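Local coordinates for MutT related protein (Methanosarcina mazei, PDB 3GRN) that probably acts as a hydrolase of the Nudix (MutT-like) family, although its substrate is not established, at residues A[8-13]-A[83-88]; A[74-79]-A[124-129]; A[24-29]-A[36-41]. All blocks are in the same frame, centred on the assembly; numbering follows the deposited sequence. Where two conformers were deposited one is given.

Contact 1: A[8-13]-A[83-88]; sequences IISVYA and KKVIAI
Ile8 and Val85 meet on one face of a pair of parallel strands, their side chains slanting across each other with Ile8 CG1 3.9 Å from Val85 CG2. The first torsion of Ile8 sets CG1 between the backbone N and the carbonyl carbon (chi1 67°), and from there CD1 continues toward Lys83, whose methylene CD it touches at 3.7 Å. Lys83 thus lends its aliphatic part to this patch, while its NZ turns away toward a long, weak ion pair with Glu120 of the second subunit. An alanine in place of Ile8 would probably leave Val85 CG2 and the Lys83 methylenes without their apolar neighbour and open a gap at this end of the strand pair. On the same face Val85 CG1 leans against Ser10, and Ala87 CB comes to the edge of the Tyr12 ring, in its plane, 3.5 Å from CE2. These strands, 7-16 and 84-94, are parallel neighbours within the mixed sheet of the Nudix fold. Five backbone hydrogen bonds join them, from Ile8 N to Lys84 O at one end to Tyr12 N to Ile88 O at the other. Ile9 and Val11 turn their backbone bonds to Val45 and Gly43, and toward this strand their CA atoms make CA-H...O contacts with Ile86 O and Ile88 O. The opposite face carries Ile9, Val11, Ile86 and Ile88. Here Ile9 uses two branches: CD1 lies 3.9 Å from Ile86 CB, whereas CG2, anti to the backbone N, reaches Ile88 CD1 at 3.8 Å. Further along this face, Val11 packs on Val55 of helix 51-63. Beneath the first face the Tyr12 ring makes an edge-to-face pair with Phe126 of helix 124-137.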
loop_
_atom_site.group_PDB
_atom_site.type_symbol
_atom_site.label_atom_id
_atom_site.label_comp_id
_atom_site.label_asym_id
_atom_site.label_seq_id
_atom_site.Cartn_x
_atom_site.Cartn_y
_atom_site.Cartn_z
ATOM N N ILE A 8 -8.962 -10.545 9.799
ATOM C CA ILE A 8 -8.013 -9.443 9.864
ATOM C C ILE A 8 -8.744 -8.200 10.336
ATOM O O ILE A 8 -9.981 -8.129 10.220
ATOM C CB ILE A 8 -7.292 -9.155 8.522
ATOM C CG1 ILE A 8 -8.280 -8.632 7.487
ATOM C CG2 ILE A 8 -6.515 -10.428 8.029
ATOM C CD1 ILE A 8 -7.688 -7.751 6.440
ATOM N N ILE A 9 -7.981 -7.270 10.931
ATOM C CA ILE A 9 -8.546 -6.002 11.416
ATOM C C ILE A 9 -8.192 -4.907 10.402
ATOM O O ILE A 9 -7.028 -4.775 9.974
ATOM C CB ILE A 9 -8.000 -5.607 12.844
ATOM C CG1 ILE A 9 -8.161 -6.752 13.853
ATOM C CG2 ILE A 9 -8.657 -4.283 13.358
ATOM C CD1 ILE A 9 -9.604 -7.207 14.073
ATOM N N SER A 10 -9.198 -4.129 10.025
ATOM C CA SER A 10 -9.002 -2.981 9.158
ATOM C C SER A 10 -9.584 -1.756 9.823
ATOM O O SER A 10 -10.355 -1.874 10.783
ATOM C CB SER A 10 -9.635 -3.191 7.782
ATOM O OG SER A 10 -8.942 -4.199 7.060
ATOM N N VAL A 11 -9.165 -0.586 9.355
ATOM C CA VAL A 11 -9.715 0.688 9.827
ATOM C C VAL A 11 -10.114 1.593 8.656
ATOM O O VAL A 11 -9.433 1.643 7.629
ATOM C CB VAL A 11 -8.723 1.417 10.766
ATOM C CG1 VAL A 11 -8.616 0.698 12.105
ATOM C CG2 VAL A 11 -7.322 1.503 10.125
ATOM N N TYR A 12 -11.233 2.286 8.806
ATOM C CA TYR A 12 -11.703 3.269 7.803
ATOM C C TYR A 12 -11.955 4.635 8.432
ATOM O O TYR A 12 -12.189 4.736 9.650
ATOM C CB TYR A 12 -12.940 2.759 7.074
ATOM C CG TYR A 12 -12.619 1.510 6.282
ATOM C CD1 TYR A 12 -12.005 1.610 5.029
ATOM C CD2 TYR A 12 -12.856 0.243 6.800
ATOM C CE1 TYR A 12 -11.670 0.477 4.276
ATOM C CE2 TYR A 12 -12.498 -0.917 6.048
ATOM C CZ TYR A 12 -11.896 -0.773 4.795
ATOM O OH TYR A 12 -11.551 -1.873 4.028
ATOM N N ALA A 13 -11.887 5.692 7.597
ATOM C CA ALA A 13 -12.147 7.062 8.089
ATOM C C ALA A 13 -13.324 7.693 7.387
ATOM O O ALA A 13 -13.448 7.581 6.166
ATOM C CB ALA A 13 -10.932 7.937 7.902
ATOM N N LYS A 83 -10.143 -14.022 3.391
ATOM C CA LYS A 83 -10.153 -13.573 4.788
ATOM C C LYS A 83 -11.503 -12.938 5.142
ATOM O O LYS A 83 -12.245 -12.519 4.242
ATOM C CB LYS A 83 -9.028 -12.565 5.030
ATOM C CG LYS A 83 -9.192 -11.251 4.246
ATOM C CD LYS A 83 -7.855 -10.576 4.042
ATOM C CE LYS A 83 -7.937 -9.565 2.921
ATOM N NZ LYS A 83 -7.903 -10.256 1.602
ATOM N N LYS A 84 -11.796 -12.869 6.443
ATOM C CA LYS A 84 -12.914 -12.077 6.964
ATOM C C LYS A 84 -12.365 -10.789 7.553
ATOM O O LYS A 84 -11.380 -10.811 8.287
ATOM C CB LYS A 84 -13.675 -12.849 8.044
ATOM C CG LYS A 84 -14.343 -14.164 7.489
ATOM C CD LYS A 84 -15.244 -14.856 8.507
ATOM C CE LYS A 84 -16.671 -14.295 8.471
ATOM N NZ LYS A 84 -17.564 -14.820 9.557
ATOM N N VAL A 85 -13.025 -9.681 7.257
ATOM C CA VAL A 85 -12.564 -8.392 7.697
ATOM C C VAL A 85 -13.442 -7.876 8.858
ATOM O O VAL A 85 -14.669 -7.919 8.803
ATOM C CB VAL A 85 -12.530 -7.402 6.524
ATOM C CG1 VAL A 85 -12.143 -6.006 7.003
ATOM C CG2 VAL A 85 -11.549 -7.920 5.419
ATOM N N ILE A 86 -12.792 -7.454 9.926
ATOM C CA ILE A 86 -13.476 -6.743 11.001
ATOM C C ILE A 86 -12.908 -5.335 10.912
ATOM O O ILE A 86 -11.692 -5.134 11.107
ATOM C CB ILE A 86 -13.108 -7.279 12.396
ATOM C CG1 ILE A 86 -13.581 -8.729 12.595
ATOM C CG2 ILE A 86 -13.721 -6.370 13.479
ATOM C CD1 ILE A 86 -12.805 -9.461 13.700
ATOM N N ALA A 87 -13.766 -4.374 10.605
ATOM C CA ALA A 87 -13.275 -3.018 10.354
ATOM C C ALA A 87 -13.895 -2.007 11.317
ATOM O O ALA A 87 -15.102 -2.038 11.580
ATOM C CB ALA A 87 -13.530 -2.613 8.948
ATOM N N ILE A 88 -13.046 -1.141 11.849
ATOM C CA ILE A 88 -13.498 -0.104 12.769
ATOM C C ILE A 88 -13.458 1.227 12.019
ATOM O O ILE A 88 -12.455 1.560 11.351
ATOM C CB ILE A 88 -12.673 -0.077 14.095
ATOM C CG1 ILE A 88 -12.791 -1.419 14.844
ATOM C CG2 ILE A 88 -13.181 1.017 15.023
ATOM C CD1 ILE A 88 -11.769 -2.459 14.455
#

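Contact 2: A[74-79]-A[124-129]; sequences GQVNFE and AYFRDF
Helix 124-137 of the Nudix domain packs against the sheet here, its first turn running nearly antiparallel to the edge strand 72-79 (159° between the two short axes, which approach to 8.5 Å). The rings of Phe78 and Tyr125 form a face-to-face stack, with centroids 3.9 Å apart and planes only 8° from parallel. They are slightly displaced, so that Phe78 CD2 sits over the rim of the tyrosine ring, 3.5 Å from Tyr125 CD1, and Phe78 CB makes a CH-pi contact with the same face. In both residues CG lies between the backbone N and the carbonyl carbon (chi1 55° in Phe78), which points the two CB-CG bonds roughly the same way and lets the rings lie face against face. Val76 fills the next place along the strand. Its CG2 touches Tyr125 CB at 3.6 Å and the helix backbone at Tyr125 O, while CG1 reaches Phe126 CE1 at 4.1 Å, the two side chains crossing at about a right angle. At the far end Phe129 presents a ring edge to the strand, with CE1 3.9 Å from Gly74 CA; the backbone angles of Gly74 disfavour any side chain. No hydrogen bond joins the two segments, but Arg132, one turn on, donates to Gln75 O. This aromatic layer between a C-terminal helix and the sheet belongs to the alpha-beta-alpha sandwich of Nudix proteins.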
loop_
_atom_site.group_PDB
_atom_site.type_symbol
_atom_site.label_atom_id
_atom_site.label_comp_id
_atom_site.label_asym_id
_atom_site.label_seq_id
_atom_site.Cartn_x
_atom_site.Cartn_y
_atom_site.Cartn_z
ATOM N N GLY A 74 -18.309 3.571 14.322
ATOM C CA GLY A 74 -18.960 2.259 14.294
ATOM C C GLY A 74 -18.065 1.173 13.720
ATOM O O GLY A 74 -16.840 1.309 13.668
ATOM N N GLN A 75 -18.715 0.124 13.228
ATOM C CA GLN A 75 -18.084 -1.141 12.866
ATOM C C GLN A 75 -18.656 -1.608 11.541
ATOM O O GLN A 75 -19.863 -1.486 11.342
ATOM C CB GLN A 75 -18.432 -2.155 13.982
ATOM C CG GLN A 75 -18.180 -3.628 13.720
ATOM C CD GLN A 75 -19.330 -4.337 13.017
ATOM O OE1 GLN A 75 -19.096 -5.210 12.184
ATOM N NE2 GLN A 75 -20.577 -3.971 13.349
ATOM N N VAL A 76 -17.825 -2.185 10.667
ATOM C CA VAL A 76 -18.345 -2.923 9.533
ATOM C C VAL A 76 -17.564 -4.241 9.459
ATOM O O VAL A 76 -16.352 -4.255 9.674
ATOM C CB VAL A 76 -18.312 -2.106 8.205
ATOM C CG1 VAL A 76 -16.912 -1.817 7.765
ATOM C CG2 VAL A 76 -19.026 -2.842 7.112
ATOM N N ASN A 77 -18.276 -5.337 9.219
ATOM C CA ASN A 77 -17.667 -6.661 9.062
ATOM C C ASN A 77 -18.056 -7.222 7.696
ATOM O O ASN A 77 -19.217 -7.090 7.288
ATOM C CB ASN A 77 -18.161 -7.640 10.139
ATOM C CG ASN A 77 -17.863 -7.184 11.557
ATOM O OD1 ASN A 77 -16.812 -6.615 11.842
ATOM N ND2 ASN A 77 -18.797 -7.457 12.463
ATOM N N PHE A 78 -17.123 -7.858 6.999
ATOM C CA PHE A 78 -17.468 -8.475 5.710
ATOM C C PHE A 78 -16.492 -9.589 5.371
ATOM O O PHE A 78 -15.315 -9.562 5.783
ATOM C CB PHE A 78 -17.532 -7.446 4.565
ATOM C CG PHE A 78 -16.290 -6.617 4.394
ATOM C CD1 PHE A 78 -15.309 -6.971 3.483
ATOM C CD2 PHE A 78 -16.122 -5.418 5.135
ATOM C CE1 PHE A 78 -14.161 -6.193 3.316
ATOM C CE2 PHE A 78 -14.994 -4.642 4.977
ATOM C CZ PHE A 78 -14.000 -5.027 4.061
ATOM N N GLU A 79 -17.004 -10.550 4.607
ATOM C CA GLU A 79 -16.205 -11.685 4.187
ATOM C C GLU A 79 -15.639 -11.490 2.775
ATOM O O GLU A 79 -16.339 -11.069 1.848
ATOM C CB GLU A 79 -17.039 -12.961 4.276
ATOM C CG GLU A 79 -16.283 -14.229 3.923
ATOM C CD GLU A 79 -17.083 -15.504 4.166
ATOM O OE1 GLU A 79 -18.327 -15.435 4.299
ATOM O OE2 GLU A 79 -16.462 -16.579 4.231
ATOM N N ALA A 124 -22.294 -3.379 -0.424
ATOM C CA ALA A 124 -23.470 -3.474 0.458
ATOM C C ALA A 124 -23.166 -3.238 1.927
ATOM O O ALA A 124 -23.926 -2.561 2.611
ATOM C CB ALA A 124 -24.185 -4.815 0.261
ATOM N N TYR A 125 -22.018 -3.732 2.384
ATOM C CA TYR A 125 -21.626 -3.556 3.782
ATOM C C TYR A 125 -21.387 -2.089 4.164
ATOM O O TYR A 125 -21.672 -1.701 5.301
ATOM C CB TYR A 125 -20.430 -4.445 4.159
ATOM C CG TYR A 125 -19.243 -4.348 3.237
ATOM C CD1 TYR A 125 -18.299 -3.348 3.400
ATOM C CD2 TYR A 125 -19.066 -5.258 2.195
ATOM C CE1 TYR A 125 -17.214 -3.250 2.553
ATOM C CE2 TYR A 125 -17.981 -5.182 1.356
ATOM C CZ TYR A 125 -17.056 -4.155 1.530
ATOM O OH TYR A 125 -15.954 -4.037 0.706
ATOM N N PHE A 126 -20.869 -1.291 3.224
ATOM C CA PHE A 126 -20.698 0.142 3.473
ATOM C C PHE A 126 -22.043 0.873 3.441
ATOM O O PHE A 126 -22.296 1.731 4.281
ATOM C CB PHE A 126 -19.725 0.781 2.489
ATOM C CG PHE A 126 -18.269 0.528 2.805
ATOM C CD1 PHE A 126 -17.790 0.630 4.106
ATOM C CD2 PHE A 126 -17.367 0.256 1.777
ATOM C CE1 PHE A 126 -16.438 0.418 4.393
ATOM C CE2 PHE A 126 -16.013 0.047 2.054
ATOM C CZ PHE A 126 -15.555 0.125 3.365
ATOM N N ARG A 127 -22.894 0.517 2.476
ATOM C CA ARG A 127 -24.270 1.022 2.391
ATOM C C ARG A 127 -24.978 0.826 3.738
ATOM O O ARG A 127 -25.509 1.775 4.301
ATOM C CB ARG A 127 -25.024 0.294 1.262
ATOM C CG ARG A 127 -26.301 0.965 0.801
ATOM C CD ARG A 127 -26.980 0.164 -0.321
ATOM N NE ARG A 127 -26.117 0.018 -1.497
ATOM C CZ ARG A 127 -25.715 -1.147 -2.003
ATOM N NH1 ARG A 127 -24.932 -1.165 -3.071
ATOM N NH2 ARG A 127 -26.104 -2.294 -1.459
ATOM N N ASP A 128 -24.960 -0.411 4.233
ATOM C CA ASP A 128 -25.511 -0.772 5.541
ATOM C C ASP A 128 -24.909 0.081 6.663
ATOM O O ASP A 128 -25.628 0.590 7.528
ATOM C CB ASP A 128 -25.246 -2.255 5.806
ATOM C CG ASP A 128 -25.999 -2.788 7.006
ATOM O OD1 ASP A 128 -27.250 -2.763 6.994
ATOM O OD2 ASP A 128 -25.333 -3.260 7.953
ATOM N N PHE A 129 -23.582 0.238 6.645
ATOM C CA PHE A 129 -22.913 1.046 7.667
ATOM C C PHE A 129 -23.489 2.451 7.713
ATOM O O PHE A 129 -23.785 2.961 8.790
ATOM C CB PHE A 129 -21.391 1.144 7.469
ATOM C CG PHE A 129 -20.751 2.185 8.366
ATOM C CD1 PHE A 129 -20.436 1.872 9.683
ATOM C CD2 PHE A 129 -20.534 3.498 7.914
ATOM C CE1 PHE A 129 -19.900 2.825 10.536
ATOM C CE2 PHE A 129 -19.996 4.458 8.751
ATOM C CZ PHE A 129 -19.676 4.121 10.070
#

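Contact 3: A[24-29]-A[36-41]; sequences LLRRSE and GKWDLP
The indole of Trp38 lies beneath Arg26, whose CB stands over the centre of the six-membered ring, 3.7 Å from its centroid, while CD rests over the same face; the backbone of Leu24 meets the ring edge. This is the beta hairpin of strands 22-27 and 38-44 in the Nudix fold, in which Arg26 and Trp38 form an antiparallel non-hydrogen-bonded pair. The Arg26 guanidinium, its plane 55° from that of the indole, receives Gly36 O at its edge: NH2 donates to this carbonyl at 3.0 Å and also meets Glu29 OE2 in a salt bridge, while NE pairs with Glu107 of strand 105-111. Leu25 and Asp39 are the hydrogen-bonded pair, linked in both directions, and Arg27 N adds a bond to Lys37 O at 2.8 Å. Beyond the Leu25-Asp39 pair, Leu24 CD2 touches Leu40 CD2 at 3.5 Å. On the face of Leu25 and Asp39, Leu25 CD1 reaches the Pro41 ring. The Arg27 chain bends at its third torsion (chi3 65°), and NH1 meets Asp39 OD2 in a salt bridge at 3.0 Å, nearly in line with its C-O bond, while the oxygen lies 26° out of the guanidinium plane.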
loop_
_atom_site.group_PDB
_atom_site.type_symbol
_atom_site.label_atom_id
_atom_site.label_comp_id
_atom_site.label_asym_id
_atom_site.label_seq_id
_atom_site.Cartn_x
_atom_site.Cartn_y
_atom_site.Cartn_z
ATOM N N LEU A 24 -15.181 9.469 -0.685
ATOM C CA LEU A 24 -15.075 8.094 -1.181
ATOM C C LEU A 24 -13.968 7.993 -2.231
ATOM O O LEU A 24 -13.679 8.963 -2.932
ATOM C CB LEU A 24 -16.391 7.581 -1.768
ATOM C CG LEU A 24 -17.652 7.760 -0.940
ATOM C CD1 LEU A 24 -18.809 7.069 -1.645
ATOM C CD2 LEU A 24 -17.475 7.209 0.445
ATOM N N LEU A 25 -13.366 6.818 -2.333
ATOM C CA LEU A 25 -12.264 6.585 -3.260
ATOM C C LEU A 25 -12.586 5.349 -4.077
ATOM O O LEU A 25 -13.094 4.376 -3.533
ATOM C CB LEU A 25 -10.998 6.289 -2.463
ATOM C CG LEU A 25 -10.601 7.257 -1.353
ATOM C CD1 LEU A 25 -9.326 6.712 -0.663
ATOM C CD2 LEU A 25 -10.350 8.608 -1.937
ATOM N N ARG A 26 -12.273 5.371 -5.370
ATOM C CA ARG A 26 -12.477 4.178 -6.197
ATOM C C ARG A 26 -11.190 3.405 -6.355
ATOM O O ARG A 26 -10.199 3.972 -6.776
ATOM C CB ARG A 26 -13.058 4.542 -7.560
ATOM C CG ARG A 26 -13.426 3.300 -8.356
ATOM C CD ARG A 26 -14.394 3.581 -9.468
ATOM N NE ARG A 26 -13.722 3.951 -10.701
ATOM C CZ ARG A 26 -13.204 3.096 -11.588
ATOM N NH1 ARG A 26 -12.622 3.570 -12.679
ATOM N NH2 ARG A 26 -13.237 1.776 -11.398
ATOM N N ARG A 27 -11.224 2.108 -6.068
ATOM C CA ARG A 27 -10.049 1.253 -6.011
ATOM C C ARG A 27 -9.494 0.963 -7.410
ATOM O O ARG A 27 -10.260 0.889 -8.362
ATOM C CB ARG A 27 -10.389 -0.064 -5.323
ATOM C CG ARG A 27 -10.816 0.080 -3.867
ATOM C CD ARG A 27 -11.300 -1.253 -3.257
ATOM N NE ARG A 27 -10.248 -2.272 -3.170
ATOM C CZ ARG A 27 -9.327 -2.340 -2.208
ATOM N NH1 ARG A 27 -9.305 -1.443 -1.230
ATOM N NH2 ARG A 27 -8.408 -3.300 -2.229
ATOM N N SER A 28 -8.170 0.800 -7.506
ATOM C CA SER A 28 -7.538 0.495 -8.794
ATOM C C SER A 28 -7.878 -0.923 -9.259
ATOM O O SER A 28 -8.243 -1.791 -8.439
ATOM C CB SER A 28 -6.032 0.666 -8.728
ATOM O OG SER A 28 -5.435 -0.372 -7.978
ATOM N N GLU A 29 -7.738 -1.141 -10.567
ATOM C CA GLU A 29 -8.104 -2.417 -11.203
ATOM C C GLU A 29 -7.144 -3.567 -10.872
ATOM O O GLU A 29 -7.514 -4.741 -10.964
ATOM C CB GLU A 29 -8.243 -2.234 -12.707
ATOM C CG GLU A 29 -9.258 -1.175 -13.103
ATOM C CD GLU A 29 -10.682 -1.605 -12.843
ATOM O OE1 GLU A 29 -10.942 -2.838 -12.838
ATOM O OE2 GLU A 29 -11.535 -0.703 -12.661
ATOM N N GLY A 36 -11.520 -2.064 -8.598
ATOM C CA GLY A 36 -12.463 -1.190 -9.299
ATOM C C GLY A 36 -13.646 -0.620 -8.550
ATOM O O GLY A 36 -14.358 0.210 -9.109
ATOM N N LYS A 37 -13.870 -1.050 -7.301
ATOM C CA LYS A 37 -15.061 -0.617 -6.546
ATOM C C LYS A 37 -14.809 0.629 -5.669
ATOM O O LYS A 37 -13.668 0.894 -5.291
ATOM C CB LYS A 37 -15.603 -1.771 -5.693
ATOM C CG LYS A 37 -16.093 -2.979 -6.506
ATOM C CD LYS A 37 -17.064 -3.850 -5.708
ATOM C CE LYS A 37 -17.713 -4.945 -6.576
ATOM N NZ LYS A 37 -16.743 -5.964 -7.117
ATOM N N TRP A 38 -15.870 1.374 -5.356
ATOM C CA TRP A 38 -15.808 2.487 -4.379
ATOM C C TRP A 38 -15.548 1.988 -2.931
ATOM O O TRP A 38 -15.970 0.895 -2.574
ATOM C CB TRP A 38 -17.068 3.353 -4.459
ATOM C CG TRP A 38 -17.141 4.088 -5.747
ATOM C CD1 TRP A 38 -17.753 3.668 -6.903
ATOM C CD2 TRP A 38 -16.535 5.348 -6.049
ATOM N NE1 TRP A 38 -17.580 4.604 -7.897
ATOM C CE2 TRP A 38 -16.836 5.644 -7.401
ATOM C CE3 TRP A 38 -15.771 6.264 -5.309
ATOM C CZ2 TRP A 38 -16.403 6.818 -8.024
ATOM C CZ3 TRP A 38 -15.344 7.429 -5.931
ATOM C CH2 TRP A 38 -15.661 7.693 -7.275
ATOM N N ASP A 39 -14.829 2.791 -2.131
ATOM C CA ASP A 39 -14.341 2.411 -0.810
ATOM C C ASP A 39 -14.216 3.671 0.070
ATOM O O ASP A 39 -14.251 4.793 -0.441
ATOM C CB ASP A 39 -12.968 1.730 -0.974
ATOM C CG ASP A 39 -12.661 0.717 0.123
ATOM O OD1 ASP A 39 -13.316 0.741 1.175
ATOM O OD2 ASP A 39 -11.745 -0.116 -0.060
ATOM N N LEU A 40 -14.039 3.493 1.373
ATOM C CA LEU A 40 -13.679 4.600 2.245
ATOM C C LEU A 40 -12.166 4.591 2.339
ATOM O O LEU A 40 -11.540 3.518 2.146
ATOM C CB LEU A 40 -14.268 4.420 3.647
ATOM C CG LEU A 40 -15.774 4.569 3.867
ATOM C CD1 LEU A 40 -16.107 4.290 5.318
ATOM C CD2 LEU A 40 -16.212 5.991 3.527
ATOM N N PRO A 41 -11.562 5.744 2.700
ATOM C CA PRO A 41 -10.130 5.741 3.028
ATOM C C PRO A 41 -9.872 4.825 4.213
ATOM O O PRO A 41 -10.656 4.819 5.145
ATOM C CB PRO A 41 -9.860 7.189 3.447
ATOM C CG PRO A 41 -10.930 7.966 2.825
ATOM C CD PRO A 41 -12.134 7.100 2.800
#

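In the fold
From the N terminus, strand 7-16 is followed by the hairpin of contact 3, which closes a short loop between 24-29 and 36-41. Contact 1 then closes a much longer loop by bringing 83-88 beside 8-13, so that contact 3 falls wholly within it. Contact 2 opens at 74-79, before contact 1 has closed, and ends at 124-129; these two therefore cross, whereas contacts 3 and 2 follow in series. All three reach one mixed sheet: 74-79 bonds to 83-88 through backbone pairs such as Ala87 N with Val76 O, and 8-13 joins 36-41 through Ala13 N and Pro41 O. Phe126 of the helix touches Asp39 and Leu40, bringing contacts 2 and 3 together.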